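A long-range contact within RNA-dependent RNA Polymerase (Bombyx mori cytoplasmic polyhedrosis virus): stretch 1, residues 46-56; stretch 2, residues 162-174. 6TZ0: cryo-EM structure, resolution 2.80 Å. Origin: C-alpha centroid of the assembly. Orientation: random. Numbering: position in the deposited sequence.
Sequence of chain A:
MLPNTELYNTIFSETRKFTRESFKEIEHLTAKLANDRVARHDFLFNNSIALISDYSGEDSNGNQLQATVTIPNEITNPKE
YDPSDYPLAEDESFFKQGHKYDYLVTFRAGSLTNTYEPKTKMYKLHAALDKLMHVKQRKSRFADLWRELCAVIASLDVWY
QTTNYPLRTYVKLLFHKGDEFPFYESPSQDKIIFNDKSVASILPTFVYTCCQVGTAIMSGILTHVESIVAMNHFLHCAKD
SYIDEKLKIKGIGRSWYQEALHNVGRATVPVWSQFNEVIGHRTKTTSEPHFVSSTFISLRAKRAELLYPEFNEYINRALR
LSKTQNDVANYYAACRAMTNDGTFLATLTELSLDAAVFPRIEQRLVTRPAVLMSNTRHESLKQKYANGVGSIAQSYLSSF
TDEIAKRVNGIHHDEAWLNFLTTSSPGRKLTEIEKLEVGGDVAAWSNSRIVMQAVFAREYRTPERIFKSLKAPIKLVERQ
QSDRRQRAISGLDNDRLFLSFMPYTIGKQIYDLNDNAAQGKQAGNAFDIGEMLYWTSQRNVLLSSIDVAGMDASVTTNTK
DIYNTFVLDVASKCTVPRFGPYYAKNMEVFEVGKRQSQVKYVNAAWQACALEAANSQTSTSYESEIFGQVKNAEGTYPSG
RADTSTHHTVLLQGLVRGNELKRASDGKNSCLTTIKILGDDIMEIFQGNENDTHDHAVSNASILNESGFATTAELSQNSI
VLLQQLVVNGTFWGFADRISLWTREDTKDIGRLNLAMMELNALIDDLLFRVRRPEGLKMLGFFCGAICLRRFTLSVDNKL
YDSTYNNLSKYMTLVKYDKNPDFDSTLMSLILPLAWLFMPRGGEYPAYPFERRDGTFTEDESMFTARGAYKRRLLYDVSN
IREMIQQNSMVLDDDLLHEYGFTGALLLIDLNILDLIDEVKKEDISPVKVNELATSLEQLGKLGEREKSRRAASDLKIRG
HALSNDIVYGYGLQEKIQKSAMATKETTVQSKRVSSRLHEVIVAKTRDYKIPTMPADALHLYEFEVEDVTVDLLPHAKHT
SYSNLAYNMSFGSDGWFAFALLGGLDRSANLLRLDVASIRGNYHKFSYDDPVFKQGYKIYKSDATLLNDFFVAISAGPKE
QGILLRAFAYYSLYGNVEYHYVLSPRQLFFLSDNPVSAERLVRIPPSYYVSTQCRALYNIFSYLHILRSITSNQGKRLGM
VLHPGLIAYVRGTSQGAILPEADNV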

# COMPACT_ATOMS: atom_id res chain seq x y z
N ASN A 46 -24.64 31.69 24.17
CA ASN A 46 -25.54 32.78 24.51
C ASN A 46 -26.36 32.41 25.74
O ASN A 46 -26.57 31.24 26.05
N ASN A 47 -26.82 33.44 26.46
CA ASN A 47 -27.55 33.21 27.70
C ASN A 47 -29.02 32.90 27.42
O ASN A 47 -29.69 32.25 28.24
N SER A 48 -29.54 33.34 26.28
CA SER A 48 -30.96 33.26 25.98
C SER A 48 -31.43 31.84 25.67
O SER A 48 -32.65 31.61 25.63
N ILE A 49 -30.53 30.90 25.43
CA ILE A 49 -30.93 29.53 25.13
C ILE A 49 -31.21 28.79 26.43
O ILE A 49 -30.35 28.69 27.31
N ALA A 50 -32.43 28.27 26.56
CA ALA A 50 -32.84 27.52 27.74
C ALA A 50 -32.47 26.05 27.60
O ALA A 50 -32.58 25.47 26.52
N LEU A 51 -32.03 25.45 28.70
CA LEU A 51 -31.60 24.07 28.71
C LEU A 51 -32.81 23.15 28.78
O LEU A 51 -33.53 23.14 29.78
N ILE A 52 -33.03 22.37 27.73
CA ILE A 52 -34.12 21.40 27.70
C ILE A 52 -33.60 20.06 28.19
O ILE A 52 -32.45 19.69 27.97
N SER A 53 -34.46 19.34 28.90
CA SER A 53 -34.12 18.02 29.42
C SER A 53 -34.94 16.93 28.76
O SER A 53 -34.37 16.04 28.13
N ASP A 54 -36.26 16.98 28.85
CA ASP A 54 -37.12 16.07 28.12
C ASP A 54 -37.46 16.66 26.77
O ASP A 54 -37.48 17.88 26.59
N TYR A 55 -37.74 15.79 25.81
CA TYR A 55 -38.00 16.25 24.45
C TYR A 55 -38.83 15.21 23.73
O TYR A 55 -38.79 14.02 24.05
N SER A 56 -39.60 15.67 22.75
CA SER A 56 -40.52 14.81 22.03
C SER A 56 -40.52 15.18 20.55
O SER A 56 -40.26 16.33 20.19
N THR A 162 -35.03 28.62 14.44
CA THR A 162 -35.15 28.75 15.88
C THR A 162 -33.85 28.29 16.51
O THR A 162 -33.01 27.68 15.84
N THR A 163 -33.70 28.57 17.79
CA THR A 163 -32.48 28.22 18.49
C THR A 163 -32.70 27.16 19.57
O THR A 163 -31.74 26.79 20.25
N ASN A 164 -33.92 26.66 19.74
CA ASN A 164 -34.22 25.66 20.76
C ASN A 164 -34.29 24.27 20.14
O ASN A 164 -35.37 23.74 19.88
N TYR A 165 -33.12 23.68 19.93
CA TYR A 165 -32.98 22.28 19.55
C TYR A 165 -31.89 21.68 20.43
O TYR A 165 -31.00 22.40 20.90
N PRO A 166 -31.94 20.36 20.71
CA PRO A 166 -31.14 19.80 21.82
C PRO A 166 -29.62 19.86 21.66
O PRO A 166 -28.90 19.71 22.65
N LEU A 167 -29.12 20.07 20.44
CA LEU A 167 -27.68 20.09 20.25
C LEU A 167 -27.07 21.35 20.85
O LEU A 167 -25.91 21.35 21.26
N ARG A 168 -27.86 22.43 20.96
CA ARG A 168 -27.40 23.62 21.67
C ARG A 168 -27.21 23.35 23.15
O ARG A 168 -26.22 23.80 23.75
N THR A 169 -28.13 22.60 23.76
CA THR A 169 -27.98 22.27 25.17
C THR A 169 -26.84 21.29 25.40
O THR A 169 -26.18 21.36 26.43
N TYR A 170 -26.58 20.39 24.44
CA TYR A 170 -25.38 19.55 24.54
C TYR A 170 -24.10 20.37 24.46
O TYR A 170 -23.17 20.14 25.24
N VAL A 171 -24.03 21.33 23.53
CA VAL A 171 -22.85 22.19 23.40
C VAL A 171 -22.64 23.02 24.66
O VAL A 171 -21.51 23.13 25.16
N LYS A 172 -23.72 23.53 25.25
CA LYS A 172 -23.58 24.35 26.45
C LYS A 172 -23.24 23.50 27.67
O LYS A 172 -22.42 23.92 28.50
N LEU A 173 -23.83 22.32 27.81
CA LEU A 173 -23.51 21.48 28.95
C LEU A 173 -22.15 20.81 28.85
O LEU A 173 -21.62 20.39 29.88
N LEU A 174 -21.57 20.71 27.66
CA LEU A 174 -20.26 20.09 27.55
C LEU A 174 -19.11 21.09 27.45
O LEU A 174 -18.00 20.76 27.85

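Packing of a loop that runs into a strand at 54-56 (stretch 46-56) against one side of a helix and the turn that leads into it (162-174) in the cytoplasmic polyhedrosis virus polymerase; the contact buries 669 Å² in all, counting both sides. The helix presents Arg168, Thr169, Lys172 and Leu173; Pro166 and, in the preceding loop, Thr163 also have CA-to-CB bonds toward the other stretch, whereas Tyr165 and Tyr170 point away.

Lys172 makes the polar anchor. Its chain (chi1 t, chi2 t, chi3 m, chi4 t) reaches the bend at 46-49, where NZ donates hydrogen bonds to Ile49 O at 2.8 Å and to Asn46 O at 3.0 Å. The ammonium group thus serves two backbone carbonyls that the loop curls toward it, and these are the only hydrogen bonds between the stretches. Within the bend, Asn46 (chi1 t) accepts at OD1 a weak hydrogen bond from Asn47 N at 2.7 Å.

Ile49 is the residue of its stretch most covered by the other. Buried and pointing toward the helix with chi1 m and chi2 near 93°, between wells, it places CG1 3.3 Å from Thr163 OG1 and over one face of the Arg168 guanidinium, while CD1 lies 3.8 Å from Arg168 NH2. Arg168 is folded, with chi1, chi2 and chi3 all m, and one face of its guanidinium lies against Ile49 CG1; Thr163, chi1 t, adds its hydroxyl to the same pocket.

Thr169 is the corresponding bump of the helix. In rotamer p, its OG1 donates to Pro166 O at 2.7 Å, a hydrogen bond within its own stretch, and its CG2 fits into the backbone hollow at 50-52: it lies 3.7 Å from Ala50 O, 3.8 Å from Leu51 CA and 3.5 Å from Ile52 N. Ala50 itself points away.

Leu51 and Ile52 set out sideways, but their ends come nearer the helix and flank this methyl. Leu51 (m, t) lays CD2 3.7 Å from Lys172 CD, against the aliphatic part of the lysine, and brings CD1 to 4.1 Å from Leu173 CD2, where Leu173 is also m, t. Ile52 (p, t) rests CG1 3.7 Å from Thr169 CG2 and extends CD1 to 3.7 Å from Pro166 CG.

Pro166, its ring C-gamma exo, completes the row. Tyr55, chi1 t and chi2 79°, turns a flat face to it: Pro166 CG sits 4.0 Å from the Tyr55 ring centroid, only 3° off the normal, a CH-pi contact, and Pro166 CD approaches Tyr55 CZ at 4.2 Å.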

# COMPACT_ATOMS: atom_id res chain seq x y z
CB ASN A 46 -26.45 33.10 23.32
CG ASN A 46 -27.18 34.42 23.47
OD1 ASN A 46 -26.98 35.15 24.44
ND2 ASN A 46 -28.03 34.73 22.50
CB ASN A 47 -27.41 34.43 28.60
CG ASN A 47 -27.74 34.15 30.05
OD1 ASN A 47 -28.03 33.01 30.42
ND2 ASN A 47 -27.71 35.18 30.87
CB SER A 48 -31.30 34.18 24.82
OG SER A 48 -30.66 33.77 23.63
CB ILE A 49 -29.86 28.81 24.30
CG1 ILE A 49 -29.85 29.33 22.86
CG2 ILE A 49 -30.08 27.30 24.30
CD1 ILE A 49 -28.88 30.45 22.57
CB ALA A 50 -34.35 27.66 27.97
CB LEU A 51 -30.66 23.81 29.88
CG LEU A 51 -29.34 24.57 29.84
CD1 LEU A 51 -28.55 24.34 31.12
CD2 LEU A 51 -28.53 24.17 28.63
CB ILE A 52 -34.73 21.30 26.29
CG1 ILE A 52 -33.68 20.95 25.25
CG2 ILE A 52 -35.42 22.61 25.92
CD1 ILE A 52 -34.23 20.70 23.89
CB SER A 53 -34.31 17.99 30.95
OG SER A 53 -35.67 18.14 31.29
CB ASP A 54 -38.40 15.77 28.90
CG ASP A 54 -38.16 14.85 30.08
OD1 ASP A 54 -37.25 14.01 30.01
OD2 ASP A 54 -38.90 14.97 31.08
CB TYR A 55 -36.68 16.50 23.72
CG TYR A 55 -36.82 17.27 22.44
CD1 TYR A 55 -36.97 18.65 22.45
CD2 TYR A 55 -36.78 16.63 21.22
CE1 TYR A 55 -37.09 19.36 21.28
CE2 TYR A 55 -36.89 17.33 20.04
CZ TYR A 55 -37.05 18.70 20.08
OH TYR A 55 -37.16 19.41 18.91
CB SER A 56 -41.94 14.92 22.60
OG SER A 56 -42.84 14.10 21.89
CB THR A 162 -36.30 27.91 16.48
OG1 THR A 162 -36.02 26.52 16.28
CG2 THR A 162 -37.64 28.26 15.84
CB THR A 163 -31.84 29.48 19.08
OG1 THR A 163 -30.55 29.16 19.61
CG2 THR A 163 -32.71 30.05 20.18
CB ASN A 164 -35.50 26.02 21.52
CG ASN A 164 -36.65 26.40 20.61
OD1 ASN A 164 -36.52 26.37 19.39
ND2 ASN A 164 -37.78 26.76 21.21
CB TYR A 165 -32.68 22.13 18.04
CG TYR A 165 -31.49 22.88 17.52
CD1 TYR A 165 -30.23 22.30 17.52
CD2 TYR A 165 -31.62 24.15 17.01
CE1 TYR A 165 -29.14 22.98 17.04
CE2 TYR A 165 -30.55 24.84 16.53
CZ TYR A 165 -29.31 24.25 16.55
OH TYR A 165 -28.22 24.94 16.08
CB PRO A 166 -31.61 18.35 21.88
CG PRO A 166 -32.94 18.36 21.31
CD PRO A 166 -32.93 19.37 20.23
CB LEU A 167 -27.34 19.94 18.77
CG LEU A 167 -25.87 19.69 18.41
CD1 LEU A 167 -25.39 18.38 19.01
CD2 LEU A 167 -25.66 19.69 16.91
CB ARG A 168 -28.38 24.78 21.48
CG ARG A 168 -28.61 25.19 20.06
CD ARG A 168 -27.33 25.62 19.40
NE ARG A 168 -26.72 26.81 19.97
CZ ARG A 168 -26.95 28.05 19.55
NH1 ARG A 168 -27.79 28.26 18.55
NH2 ARG A 168 -26.35 29.07 20.13
CB THR A 169 -29.27 21.70 25.74
OG1 THR A 169 -29.54 20.44 25.12
CG2 THR A 169 -30.40 22.65 25.45
CB TYR A 170 -25.39 18.46 23.47
CG TYR A 170 -26.17 17.22 23.87
CD1 TYR A 170 -25.62 16.30 24.75
CD2 TYR A 170 -27.43 16.97 23.36
CE1 TYR A 170 -26.31 15.17 25.12
CE2 TYR A 170 -28.13 15.84 23.73
CZ TYR A 170 -27.56 14.95 24.61
OH TYR A 170 -28.25 13.82 24.98
CB VAL A 171 -22.97 23.08 22.14
CG1 VAL A 171 -21.91 24.16 22.12
CG2 VAL A 171 -22.80 22.24 20.89
CB LYS A 172 -24.86 25.15 26.69
CG LYS A 172 -24.73 26.18 27.80
CD LYS A 172 -26.03 26.90 28.06
CE LYS A 172 -26.34 27.91 26.98
NZ LYS A 172 -27.54 28.71 27.32
CB LEU A 173 -24.58 20.41 29.14
CG LEU A 173 -25.94 20.81 29.68
CD1 LEU A 173 -26.87 19.62 29.63
CD2 LEU A 173 -25.81 21.34 31.09
CB LEU A 174 -20.20 19.16 26.33
CG LEU A 174 -21.02 17.86 26.39
CD1 LEU A 174 -21.02 17.17 25.05
CD2 LEU A 174 -20.49 16.94 27.47